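Local coordinates for protein type II restriction enzyme SfiI (PDB 2EZV) that recognises the double-stranded DNA sequence 5'-GGCCNNNNNGGCC-3' as a tetramer and cleaves it to give fragments with terminal 5'-phosphates, at residues D100-E106 with I159-Y165; Q29-K33 with E244-P248. All blocks are in the same frame, centred on the assembly; numbering follows the deposited sequence.

Contact 1. Residues D100-E106 with I159-Y165. With CA (calcium ion), chain F; nucleotides of chain A.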
ATOM      1  N   ASP D 100      -6.746  14.257 -15.109  1.00 21.29           N
ATOM      2  CA  ASP D 100      -5.726  14.761 -15.991  1.00 22.46           C
ATOM      3  C   ASP D 100      -5.116  16.026 -15.442  1.00 21.35           C
ATOM      4  O   ASP D 100      -5.833  16.929 -15.015  1.00 23.50           O
ATOM      5  CB  ASP D 100      -6.335  15.014 -17.359  1.00 25.46           C
ATOM      6  CG  ASP D 100      -5.306  15.001 -18.449  1.00 31.40           C
ATOM      7  OD1 ASP D 100      -4.940  16.101 -18.929  1.00 32.08           O
ATOM      8  OD2 ASP D 100      -4.855  13.881 -18.805  1.00 32.98           O
ATOM      9  N   ALA D 101      -3.789  16.080 -15.455  1.00 19.63           N
ATOM     10  CA  ALA D 101      -3.058  17.236 -14.954  1.00 20.97           C
ATOM     11  C   ALA D 101      -2.709  18.208 -16.089  1.00 22.37           C
ATOM     12  O   ALA D 101      -2.330  17.791 -17.186  1.00 22.04           O
ATOM     13  CB  ALA D 101      -1.788  16.773 -14.240  1.00 19.94           C
ATOM     14  N   LYS D 102      -2.847  19.502 -15.810  1.00 23.84           N
ATOM     15  CA  LYS D 102      -2.560  20.559 -16.779  1.00 25.68           C
ATOM     16  C   LYS D 102      -1.730  21.630 -16.091  1.00 26.14           C
ATOM     17  O   LYS D 102      -1.878  21.867 -14.891  1.00 25.90           O
ATOM     18  CB  LYS D 102      -3.847  21.234 -17.278  1.00 25.15           C
ATOM     19  CG  LYS D 102      -4.901  20.331 -17.881  1.00 27.64           C
ATOM     20  CD  LYS D 102      -4.460  19.751 -19.208  1.00 29.92           C
ATOM     21  CE  LYS D 102      -5.608  18.992 -19.866  1.00 31.01           C
ATOM     22  NZ  LYS D 102      -5.217  18.392 -21.176  1.00 31.96           N
ATOM     23  N   ALA D 103      -0.863  22.273 -16.858  1.00 26.26           N
ATOM     24  CA  ALA D 103      -0.041  23.351 -16.337  1.00 27.34           C
ATOM     25  C   ALA D 103      -0.355  24.517 -17.250  1.00 27.53           C
ATOM     26  O   ALA D 103      -0.333  24.373 -18.468  1.00 27.65           O
ATOM     27  CB  ALA D 103       1.417  22.992 -16.425  1.00 28.81           C
ATOM     28  N   SER D 104      -0.662  25.670 -16.675  1.00 27.40           N
ATOM     29  CA  SER D 104      -1.000  26.820 -17.489  1.00 26.97           C
ATOM     30  C   SER D 104      -0.710  28.125 -16.792  1.00 26.81           C
ATOM     31  O   SER D 104      -0.657  28.190 -15.564  1.00 26.26           O
ATOM     32  CB  SER D 104      -2.482  26.772 -17.880  1.00 27.93           C
ATOM     33  OG  SER D 104      -2.914  28.005 -18.435  1.00 30.03           O
ATOM     34  N   THR D 105      -0.517  29.159 -17.604  1.00 27.62           N
ATOM     35  CA  THR D 105      -0.252  30.504 -17.125  1.00 28.69           C
ATOM     36  C   THR D 105      -1.572  31.270 -17.088  1.00 29.24           C
ATOM     37  O   THR D 105      -1.603  32.440 -16.714  1.00 29.59           O
ATOM     38  CB  THR D 105       0.719  31.241 -18.060  1.00 29.20           C
ATOM     39  OG1 THR D 105       0.215  31.185 -19.403  1.00 28.33           O
ATOM     40  CG2 THR D 105       2.103  30.594 -18.005  1.00 28.02           C
ATOM     41  N   GLU D 106      -2.653  30.604 -17.493  1.00 29.21           N
ATOM     42  CA  GLU D 106      -3.987  31.207 -17.485  1.00 31.03           C
ATOM     43  C   GLU D 106      -4.822  30.588 -16.355  1.00 32.38           C
ATOM     44  O   GLU D 106      -4.816  29.370 -16.168  1.00 32.87           O
ATOM     45  CB  GLU D 106      -4.681  30.990 -18.836  1.00 30.40           C
ATOM     46  CG  GLU D 106      -3.961  31.620 -20.023  1.00 30.67           C
ATOM     47  CD  GLU D 106      -4.732  31.481 -21.330  1.00 33.86           C
ATOM     48  OE1 GLU D 106      -5.861  32.026 -21.425  1.00 36.15           O
ATOM     49  OE2 GLU D 106      -4.212  30.831 -22.266  1.00 32.24           O
ATOM     50  N   ILE D 159     -11.846  13.942 -14.005  1.00 15.58           N
ATOM     51  CA  ILE D 159     -11.346  15.036 -13.188  1.00 16.12           C
ATOM     52  C   ILE D 159     -10.101  15.723 -13.755  1.00 15.41           C
ATOM     53  O   ILE D 159      -9.226  15.077 -14.327  1.00 15.42           O
ATOM     54  CB  ILE D 159     -11.055  14.519 -11.775  1.00 16.43           C
ATOM     55  CG1 ILE D 159     -12.360  13.970 -11.194  1.00 19.24           C
ATOM     56  CG2 ILE D 159     -10.488  15.644 -10.887  1.00 14.84           C
ATOM     57  CD1 ILE D 159     -12.190  13.156  -9.963  1.00 26.52           C
ATOM     58  N   PHE D 160     -10.031  17.037 -13.585  1.00 15.11           N
ATOM     59  CA  PHE D 160      -8.899  17.812 -14.073  1.00 18.75           C
ATOM     60  C   PHE D 160      -8.265  18.693 -13.007  1.00 19.35           C
ATOM     61  O   PHE D 160      -8.945  19.484 -12.349  1.00 19.71           O
ATOM     62  CB  PHE D 160      -9.317  18.684 -15.257  1.00 20.04           C
ATOM     63  CG  PHE D 160      -9.629  17.904 -16.497  1.00 23.01           C
ATOM     64  CD1 PHE D 160     -10.836  17.231 -16.628  1.00 24.97           C
ATOM     65  CD2 PHE D 160      -8.700  17.822 -17.527  1.00 24.79           C
ATOM     66  CE1 PHE D 160     -11.113  16.487 -17.767  1.00 27.19           C
ATOM     67  CE2 PHE D 160      -8.964  17.082 -18.669  1.00 24.81           C
ATOM     68  CZ  PHE D 160     -10.174  16.412 -18.791  1.00 26.76           C
ATOM     69  N   VAL D 161      -6.955  18.539 -12.839  1.00 18.47           N
ATOM     70  CA  VAL D 161      -6.205  19.330 -11.870  1.00 19.42           C
ATOM     71  C   VAL D 161      -5.418  20.309 -12.734  1.00 20.11           C
ATOM     72  O   VAL D 161      -4.570  19.908 -13.527  1.00 20.38           O
ATOM     73  CB  VAL D 161      -5.256  18.439 -11.056  1.00 17.24           C
ATOM     74  CG1 VAL D 161      -4.712  19.190  -9.890  1.00 17.11           C
ATOM     75  CG2 VAL D 161      -5.996  17.214 -10.577  1.00 20.94           C
ATOM     76  N   HIS D 162      -5.722  21.592 -12.580  1.00 21.83           N
ATOM     77  CA  HIS D 162      -5.116  22.659 -13.374  1.00 21.42           C
ATOM     78  C   HIS D 162      -4.163  23.533 -12.562  1.00 21.70           C
ATOM     79  O   HIS D 162      -4.582  24.343 -11.728  1.00 21.75           O
ATOM     80  CB  HIS D 162      -6.251  23.492 -13.976  1.00 23.32           C
ATOM     81  CG  HIS D 162      -5.803  24.624 -14.839  1.00 25.08           C
ATOM     82  ND1 HIS D 162      -5.206  25.757 -14.331  1.00 26.32           N
ATOM     83  CD2 HIS D 162      -5.911  24.819 -16.174  1.00 26.51           C
ATOM     84  CE1 HIS D 162      -4.968  26.604 -15.316  1.00 26.88           C
ATOM     85  NE2 HIS D 162      -5.387  26.060 -16.444  1.00 28.68           N
ATOM     86  N   PHE D 163      -2.871  23.362 -12.810  1.00 20.20           N
ATOM     87  CA  PHE D 163      -1.862  24.129 -12.101  1.00 21.13           C
ATOM     88  C   PHE D 163      -1.625  25.488 -12.764  1.00 22.36           C
ATOM     89  O   PHE D 163      -0.960  25.584 -13.793  1.00 19.79           O
ATOM     90  CB  PHE D 163      -0.555  23.327 -12.031  1.00 21.57           C
ATOM     91  CG  PHE D 163      -0.686  22.018 -11.300  1.00 20.67           C
ATOM     92  CD1 PHE D 163      -1.410  20.963 -11.855  1.00 20.45           C
ATOM     93  CD2 PHE D 163      -0.115  21.848 -10.045  1.00 19.66           C
ATOM     94  CE1 PHE D 163      -1.561  19.763 -11.169  1.00 21.01           C
ATOM     95  CE2 PHE D 163      -0.263  20.648  -9.352  1.00 19.43           C
ATOM     96  CZ  PHE D 163      -0.988  19.605  -9.914  1.00 18.52           C
ATOM     97  N   TYR D 164      -2.199  26.525 -12.163  1.00 24.73           N
ATOM     98  CA  TYR D 164      -2.074  27.896 -12.640  1.00 26.22           C
ATOM     99  C   TYR D 164      -0.783  28.482 -12.076  1.00 27.73           C
ATOM    100  O   TYR D 164      -0.647  28.655 -10.861  1.00 27.13           O
ATOM    101  CB  TYR D 164      -3.273  28.709 -12.161  1.00 27.87           C
ATOM    102  CG  TYR D 164      -3.138  30.194 -12.358  1.00 29.65           C
ATOM    103  CD1 TYR D 164      -3.249  31.066 -11.279  1.00 29.05           C
ATOM    104  CD2 TYR D 164      -2.898  30.732 -13.625  1.00 30.96           C
ATOM    105  CE1 TYR D 164      -3.127  32.439 -11.450  1.00 31.51           C
ATOM    106  CE2 TYR D 164      -2.774  32.103 -13.810  1.00 31.14           C
ATOM    107  CZ  TYR D 164      -2.890  32.953 -12.718  1.00 32.42           C
ATOM    108  OH  TYR D 164      -2.777  34.316 -12.887  1.00 34.47           O
ATOM    109  N   TYR D 165       0.165  28.798 -12.952  1.00 29.00           N
ATOM    110  CA  TYR D 165       1.442  29.331 -12.484  1.00 31.51           C
ATOM    111  C   TYR D 165       1.975  30.467 -13.353  1.00 32.33           C
ATOM    112  O   TYR D 165       1.368  30.853 -14.353  1.00 32.71           O
ATOM    113  CB  TYR D 165       2.485  28.207 -12.465  1.00 29.91           C
ATOM    114  CG  TYR D 165       3.014  27.908 -13.846  1.00 31.95           C
ATOM    115  CD1 TYR D 165       4.226  28.445 -14.276  1.00 31.31           C
ATOM    116  CD2 TYR D 165       2.251  27.181 -14.764  1.00 31.30           C
ATOM    117  CE1 TYR D 165       4.660  28.278 -15.586  1.00 32.45           C
ATOM    118  CE2 TYR D 165       2.677  27.005 -16.080  1.00 30.75           C
ATOM    119  CZ  TYR D 165       3.880  27.560 -16.482  1.00 32.49           C
ATOM    120  OH  TYR D 165       4.302  27.420 -17.784  1.00 34.10           O
TER
HETATM  121 CA    CA F 270      -2.402  15.933 -19.252  1.00 61.34          CA
ATOM    122  P    DG A  14      -0.040  21.142 -20.419  1.00 60.91           P
ATOM    123  OP1  DG A  14       0.443  20.850 -19.043  1.00 62.09           O
ATOM    124  OP2  DG A  14      -1.436  20.806 -20.801  1.00 61.01           O
ATOM    125  O5'  DG A  14       0.162  22.693 -20.679  1.00 58.72           O
ATOM    126  C5'  DG A  14       0.070  23.190 -21.997  1.00 54.92           C
ATOM    127  C4'  DG A  14       1.105  24.259 -22.232  1.00 51.07           C
ATOM    128  O4'  DG A  14       1.414  24.248 -23.637  1.00 49.20           O
ATOM    129  C3'  DG A  14       0.608  25.669 -21.928  1.00 49.26           C
ATOM    130  O3'  DG A  14       1.726  26.516 -21.663  1.00 48.28           O
ATOM    131  C2'  DG A  14      -0.050  26.060 -23.234  1.00 48.72           C
ATOM    132  C1'  DG A  14       0.845  25.381 -24.261  1.00 49.18           C
ATOM    133  N9   DG A  14       0.153  24.919 -25.457  1.00 48.27           N
ATOM    134  C8   DG A  14      -0.826  23.958 -25.550  1.00 46.73           C
ATOM    135  N7   DG A  14      -1.261  23.790 -26.769  1.00 45.57           N
ATOM    136  C5   DG A  14      -0.518  24.692 -27.522  1.00 46.56           C
ATOM    137  C6   DG A  14      -0.546  24.975 -28.907  1.00 45.95           C
ATOM    138  O6   DG A  14      -1.259  24.471 -29.782  1.00 46.88           O
ATOM    139  N1   DG A  14       0.379  25.961 -29.245  1.00 46.08           N
ATOM    140  C2   DG A  14       1.221  26.595 -28.359  1.00 46.48           C
ATOM    141  N2   DG A  14       2.047  27.520 -28.865  1.00 46.70           N
ATOM    142  N3   DG A  14       1.252  26.339 -27.069  1.00 46.79           N
ATOM    143  C4   DG A  14       0.362  25.387 -26.722  1.00 47.39           C
ATOM    144  P    DG A  15       1.520  27.904 -20.882  1.00 47.31           P
ATOM    145  OP1  DG A  15       2.176  27.745 -19.559  1.00 47.22           O
ATOM    146  OP2  DG A  15       0.093  28.306 -20.952  1.00 48.28           O
ATOM    147  O5'  DG A  15       2.385  28.941 -21.733  1.00 48.32           O
ATOM    148  C5'  DG A  15       3.752  28.662 -22.046  1.00 47.43           C
ATOM    149  C4'  DG A  15       4.262  29.584 -23.133  1.00 47.65           C
ATOM    150  O4'  DG A  15       3.565  29.311 -24.377  1.00 46.90           O
ATOM    151  C3'  DG A  15       3.987  31.058 -22.838  1.00 48.00           C
ATOM    152  O3'  DG A  15       4.986  31.879 -23.467  1.00 50.20           O
ATOM    153  C2'  DG A  15       2.616  31.266 -23.457  1.00 47.28           C
ATOM    154  C1'  DG A  15       2.696  30.396 -24.700  1.00 46.15           C
ATOM    155  N9   DG A  15       1.423  29.846 -25.163  1.00 44.33           N
ATOM    156  C8   DG A  15       0.508  29.154 -24.412  1.00 43.95           C
ATOM    157  N7   DG A  15      -0.537  28.776 -25.097  1.00 44.67           N
ATOM    158  C5   DG A  15      -0.300  29.250 -26.378  1.00 44.43           C
ATOM    159  C6   DG A  15      -1.089  29.145 -27.559  1.00 43.64           C
ATOM    160  O6   DG A  15      -2.185  28.592 -27.711  1.00 41.86           O
ATOM    161  N1   DG A  15      -0.479  29.769 -28.640  1.00 44.22           N
ATOM    162  C2   DG A  15       0.732  30.411 -28.598  1.00 44.56           C
ATOM    163  N2   DG A  15       1.143  30.947 -29.758  1.00 46.70           N
ATOM    164  N3   DG A  15       1.480  30.518 -27.505  1.00 45.04           N
ATOM    165  C4   DG A  15       0.905  29.917 -26.439  1.00 43.97           C
ATOM    166  P    DC A  16       5.416  33.283 -22.798  1.00 50.48           P
ATOM    167  OP1  DC A  16       6.835  33.533 -23.164  1.00 49.16           O
ATOM    168  OP2  DC A  16       5.009  33.289 -21.371  1.00 52.90           O
ATOM    169  O5'  DC A  16       4.519  34.349 -23.557  1.00 51.54           O
ATOM    170  C5'  DC A  16       3.350  33.927 -24.225  1.00 52.45           C
ATOM    171  C4'  DC A  16       3.347  34.427 -25.646  1.00 52.88           C
ATOM    172  O4'  DC A  16       2.392  33.638 -26.386  1.00 52.11           O
ATOM    173  C3'  DC A  16       2.875  35.866 -25.764  1.00 53.92           C
ATOM    174  O3'  DC A  16       3.476  36.511 -26.885  1.00 56.76           O
ATOM    175  C2'  DC A  16       1.372  35.712 -25.891  1.00 52.63           C
ATOM    176  C1'  DC A  16       1.215  34.392 -26.640  1.00 51.24           C
ATOM    177  N1   DC A  16       0.082  33.594 -26.147  1.00 50.16           N
ATOM    178  C2   DC A  16      -0.831  33.077 -27.060  1.00 48.72           C
ATOM    179  O2   DC A  16      -0.666  33.305 -28.263  1.00 47.43           O
ATOM    180  N3   DC A  16      -1.874  32.342 -26.607  1.00 49.18           N
ATOM    181  C4   DC A  16      -2.020  32.124 -25.298  1.00 49.19           C
ATOM    182  N4   DC A  16      -3.068  31.397 -24.894  1.00 50.13           N
ATOM    183  C5   DC A  16      -1.101  32.641 -24.344  1.00 48.50           C
ATOM    184  C6   DC A  16      -0.074  33.362 -24.807  1.00 49.52           C
TER

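Contact 2. Residues Q29-K33 with E244-P248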
ATOM      1  N   GLN D  29      -4.938  19.424  -1.147  1.00 14.77           N
ATOM      2  CA  GLN D  29      -4.770  20.382  -0.067  1.00 15.06           C
ATOM      3  C   GLN D  29      -3.638  19.973   0.868  1.00 16.22           C
ATOM      4  O   GLN D  29      -2.701  20.740   1.100  1.00 16.28           O
ATOM      5  CB  GLN D  29      -6.056  20.516   0.749  1.00 13.88           C
ATOM      6  CG  GLN D  29      -5.866  21.349   2.015  1.00 13.83           C
ATOM      7  CD  GLN D  29      -5.447  22.787   1.722  1.00 16.97           C
ATOM      8  OE1 GLN D  29      -4.771  23.424   2.532  1.00 18.55           O
ATOM      9  NE2 GLN D  29      -5.864  23.308   0.569  1.00 15.06           N
ATOM     10  N   GLN D  30      -3.736  18.761   1.401  1.00 15.25           N
ATOM     11  CA  GLN D  30      -2.743  18.251   2.329  1.00 15.65           C
ATOM     12  C   GLN D  30      -1.371  18.054   1.685  1.00 16.86           C
ATOM     13  O   GLN D  30      -0.357  17.959   2.377  1.00 18.57           O
ATOM     14  CB  GLN D  30      -3.269  16.953   2.964  1.00 12.97           C
ATOM     15  CG  GLN D  30      -4.564  17.204   3.751  1.00 14.61           C
ATOM     16  CD  GLN D  30      -5.068  16.015   4.552  1.00 15.51           C
ATOM     17  OE1 GLN D  30      -6.016  16.143   5.320  1.00 14.66           O
ATOM     18  NE2 GLN D  30      -4.443  14.861   4.375  1.00 17.53           N
ATOM     19  N   TYR D  31      -1.338  18.013   0.359  1.00 18.73           N
ATOM     20  CA  TYR D  31      -0.084  17.849  -0.367  1.00 19.22           C
ATOM     21  C   TYR D  31       0.401  19.176  -0.961  1.00 19.07           C
ATOM     22  O   TYR D  31       1.447  19.217  -1.603  1.00 18.36           O
ATOM     23  CB  TYR D  31      -0.271  16.846  -1.502  1.00 18.94           C
ATOM     24  CG  TYR D  31       1.026  16.398  -2.141  1.00 22.60           C
ATOM     25  CD1 TYR D  31       1.919  15.578  -1.445  1.00 21.66           C
ATOM     26  CD2 TYR D  31       1.371  16.801  -3.436  1.00 21.69           C
ATOM     27  CE1 TYR D  31       3.125  15.172  -2.019  1.00 21.43           C
ATOM     28  CE2 TYR D  31       2.581  16.398  -4.016  1.00 21.35           C
ATOM     29  CZ  TYR D  31       3.449  15.587  -3.301  1.00 21.84           C
ATOM     30  OH  TYR D  31       4.648  15.196  -3.855  1.00 23.76           O
ATOM     31  N   SER D  32      -0.356  20.252  -0.739  1.00 19.44           N
ATOM     32  CA  SER D  32      -0.021  21.559  -1.311  1.00 20.43           C
ATOM     33  C   SER D  32       1.340  22.148  -0.925  1.00 21.96           C
ATOM     34  O   SER D  32       1.992  22.777  -1.753  1.00 22.58           O
ATOM     35  CB  SER D  32      -1.127  22.577  -1.003  1.00 18.62           C
ATOM     36  OG  SER D  32      -1.075  23.009   0.341  1.00 21.82           O
ATOM     37  N   LYS D  33       1.773  21.960   0.318  1.00 23.22           N
ATOM     38  CA  LYS D  33       3.068  22.496   0.735  1.00 22.46           C
ATOM     39  C   LYS D  33       4.188  21.867  -0.085  1.00 23.36           C
ATOM     40  O   LYS D  33       5.032  22.576  -0.644  1.00 22.77           O
ATOM     41  CB  LYS D  33       3.316  22.223   2.218  1.00 22.58           C
ATOM     42  CG  LYS D  33       4.662  22.738   2.728  1.00 22.81           C
ATOM     43  CD  LYS D  33       4.817  22.461   4.209  1.00 25.02           C
ATOM     44  CE  LYS D  33       6.161  22.927   4.733  1.00 28.83           C
ATOM     45  NZ  LYS D  33       7.289  22.226   4.060  1.00 32.78           N
ATOM     46  N   GLU D 244       2.223  28.065   3.971  1.00 34.96           N
ATOM     47  CA  GLU D 244       2.978  27.275   3.002  1.00 33.97           C
ATOM     48  C   GLU D 244       2.026  26.384   2.212  1.00 31.80           C
ATOM     49  O   GLU D 244       2.328  25.973   1.093  1.00 31.77           O
ATOM     50  CB  GLU D 244       4.000  26.377   3.696  1.00 37.71           C
ATOM     51  CG  GLU D 244       4.943  27.060   4.658  1.00 41.72           C
ATOM     52  CD  GLU D 244       5.977  26.086   5.197  1.00 46.07           C
ATOM     53  OE1 GLU D 244       6.968  25.828   4.474  1.00 47.47           O
ATOM     54  OE2 GLU D 244       5.789  25.561   6.324  1.00 45.95           O
ATOM     55  N   TYR D 245       0.887  26.057   2.817  1.00 27.69           N
ATOM     56  CA  TYR D 245      -0.100  25.230   2.145  1.00 25.07           C
ATOM     57  C   TYR D 245      -1.081  26.174   1.493  1.00 23.39           C
ATOM     58  O   TYR D 245      -1.092  27.364   1.795  1.00 23.00           O
ATOM     59  CB  TYR D 245      -0.879  24.358   3.130  1.00 23.33           C
ATOM     60  CG  TYR D 245      -0.074  23.315   3.855  1.00 22.67           C
ATOM     61  CD1 TYR D 245       0.738  23.652   4.938  1.00 21.73           C
ATOM     62  CD2 TYR D 245      -0.151  21.975   3.478  1.00 22.07           C
ATOM     63  CE1 TYR D 245       1.454  22.672   5.632  1.00 22.42           C
ATOM     64  CE2 TYR D 245       0.559  20.992   4.161  1.00 22.80           C
ATOM     65  CZ  TYR D 245       1.359  21.345   5.235  1.00 21.69           C
ATOM     66  OH  TYR D 245       2.066  20.363   5.896  1.00 22.73           O
ATOM     67  N   THR D 246      -1.906  25.642   0.606  1.00 21.14           N
ATOM     68  CA  THR D 246      -2.912  26.454  -0.049  1.00 21.18           C
ATOM     69  C   THR D 246      -4.038  26.756   0.952  1.00 21.25           C
ATOM     70  O   THR D 246      -4.109  26.149   2.018  1.00 20.44           O
ATOM     71  CB  THR D 246      -3.515  25.712  -1.258  1.00 21.22           C
ATOM     72  OG1 THR D 246      -3.831  24.368  -0.876  1.00 17.83           O
ATOM     73  CG2 THR D 246      -2.538  25.702  -2.433  1.00 18.18           C
ATOM     74  N   GLN D 247      -4.903  27.702   0.606  1.00 21.95           N
ATOM     75  CA  GLN D 247      -6.030  28.047   1.461  1.00 23.19           C
ATOM     76  C   GLN D 247      -7.075  26.944   1.289  1.00 22.38           C
ATOM     77  O   GLN D 247      -7.618  26.748   0.198  1.00 21.06           O
ATOM     78  CB  GLN D 247      -6.621  29.405   1.058  1.00 25.28           C
ATOM     79  CG  GLN D 247      -5.668  30.574   1.248  1.00 30.22           C
ATOM     80  CD  GLN D 247      -5.387  30.884   2.714  1.00 34.62           C
ATOM     81  OE1 GLN D 247      -4.355  31.479   3.049  1.00 37.71           O
ATOM     82  NE2 GLN D 247      -6.310  30.498   3.593  1.00 35.99           N
ATOM     83  N   PRO D 248      -7.359  26.198   2.368  1.00 22.18           N
ATOM     84  CA  PRO D 248      -8.339  25.110   2.328  1.00 21.81           C
ATOM     85  C   PRO D 248      -9.753  25.657   2.149  1.00 21.06           C
ATOM     86  O   PRO D 248     -10.482  25.847   3.122  1.00 21.84           O
ATOM     87  CB  PRO D 248      -8.142  24.437   3.682  1.00 21.08           C
ATOM     88  CG  PRO D 248      -7.851  25.625   4.568  1.00 21.25           C
ATOM     89  CD  PRO D 248      -6.862  26.410   3.742  1.00 21.03           C
TER

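Contact 1. Residues D100-E106 with I159-Y165
Two neighbouring parallel strands of the central mixed sheet meet here, in the PD-(D/E)XK nuclease core: the end of strand 93-104 runs beside strand 151-167, their short axes 4.6 Å apart and inclined by 17°. Asp100 N donates to Ile159 O (2.7 Å), Val161 N to Asp100 O (2.9 Å), Lys102 N to Val161 O (2.9 Å), Phe163 N to Lys102 O (2.7 Å), Ser104 N to Phe163 O (2.9 Å) and Tyr165 N to Ser104 O (2.8 Å). Asp100, Lys102 and Ser104 thus spend their amide and carbonyl groups on the partner strand, and Ala101 and Ala103 can turn theirs to ligands. Ala101 O binds the calcium ion at 2.8 Å, and Ala103 N donates to OP1 of DG14 of chain A (2.9 Å). Ala101, Val161, Ala103 and Phe163 share the face packed against helices, Phe163 meeting Ala54 and Ile57 of helix 49-62. Asp100 and Lys102 lie on the other; Asp100 OD1 binds calcium at 2.6 Å and forms a salt bridge with Lys102 NZ (3.2 Å), which also donates to Gln116. Asp79 completes the protein ligands of the metal. At the end of the strand, Ser104 OG accepts from Glu106 N (2.8 Å) in an ST turn. Thr105 CG2 lies over the Tyr165 ring face, while Glu106 OE2 accepts from the base atom N4 of DC16 of chain A (2.9 Å). Asp100 and Lys102 fit the D/E-X-K part of the family motif, so the strand that supplies two metal ligands and a phosphate-binding amide leads into a turn whose Glu106 carboxylate meets a base.

Contact 2. Residues Q29-K33 with E244-P248
A buried serine hydroxyl can serve as donor and acceptor at once, and Ser32 illustrates the principle where helix 10-41 meets the loop between strands 234-238 and 249-253. Ser32 OG donates to Gln29 O one turn back in its own helix (2.9 Å) and accepts from the loop amide Thr246 N (2.8 Å, with an N-H...O angle of 157°). Gln29 O serves twice, since it also takes the backbone hydrogen bond of Ser32 N at 3.0 Å. The Gln29 side chain reaches the same loop, with its terminal amide against Thr246 and Pro248. At the other end of the segment, Lys33 and Glu244 form a salt bridge that is long, NZ to OE1 3.6 Å, on the more open side of the contact. Several remaining polar groups find partners nearby: Ser32 O accepts from the Tyr239 hydroxyl, Tyr245 N pairs with Ser243 OG, and Gln30 OE1 takes the amide of Leu267.

Packing of the Tyr245 ring accompanies these bonds. The ring lies along the helix so that Lys33 CB sits over its face, 3.5 Å from the centroid and 9° off the normal, a close CH-pi contact; Gln29 O and Gln30 O approach the ring edge. Phe266 packs against the same ring, and Pro248 touches Asn148 of a second subunit. An irregular loop with no strand of its own at this point is therefore fastened to the helix chiefly through side chains, and one hydroxyl, itself bonded to Gln29 O, satisfies the loop amide Thr246 N.

Contact 1 carries the metal and DNA ligands, whereas contact 2 joins the long helix 10-41 to a loop near the C-terminus. Their centres lie 16 Å apart and their nearest atoms about 7 Å, without touching. Helix 10-41 connects them, since Leu28, just before 29-33, packs on Val161 of contact 1. Helix 49-62 is a second bridge, Ile57 touching both Phe163 and Tyr31. Contact 2 stays about 16 Å, at nearest atoms, from the bound nucleic acid, so it is structural packing behind the sheet, and subunit contacts border it instead.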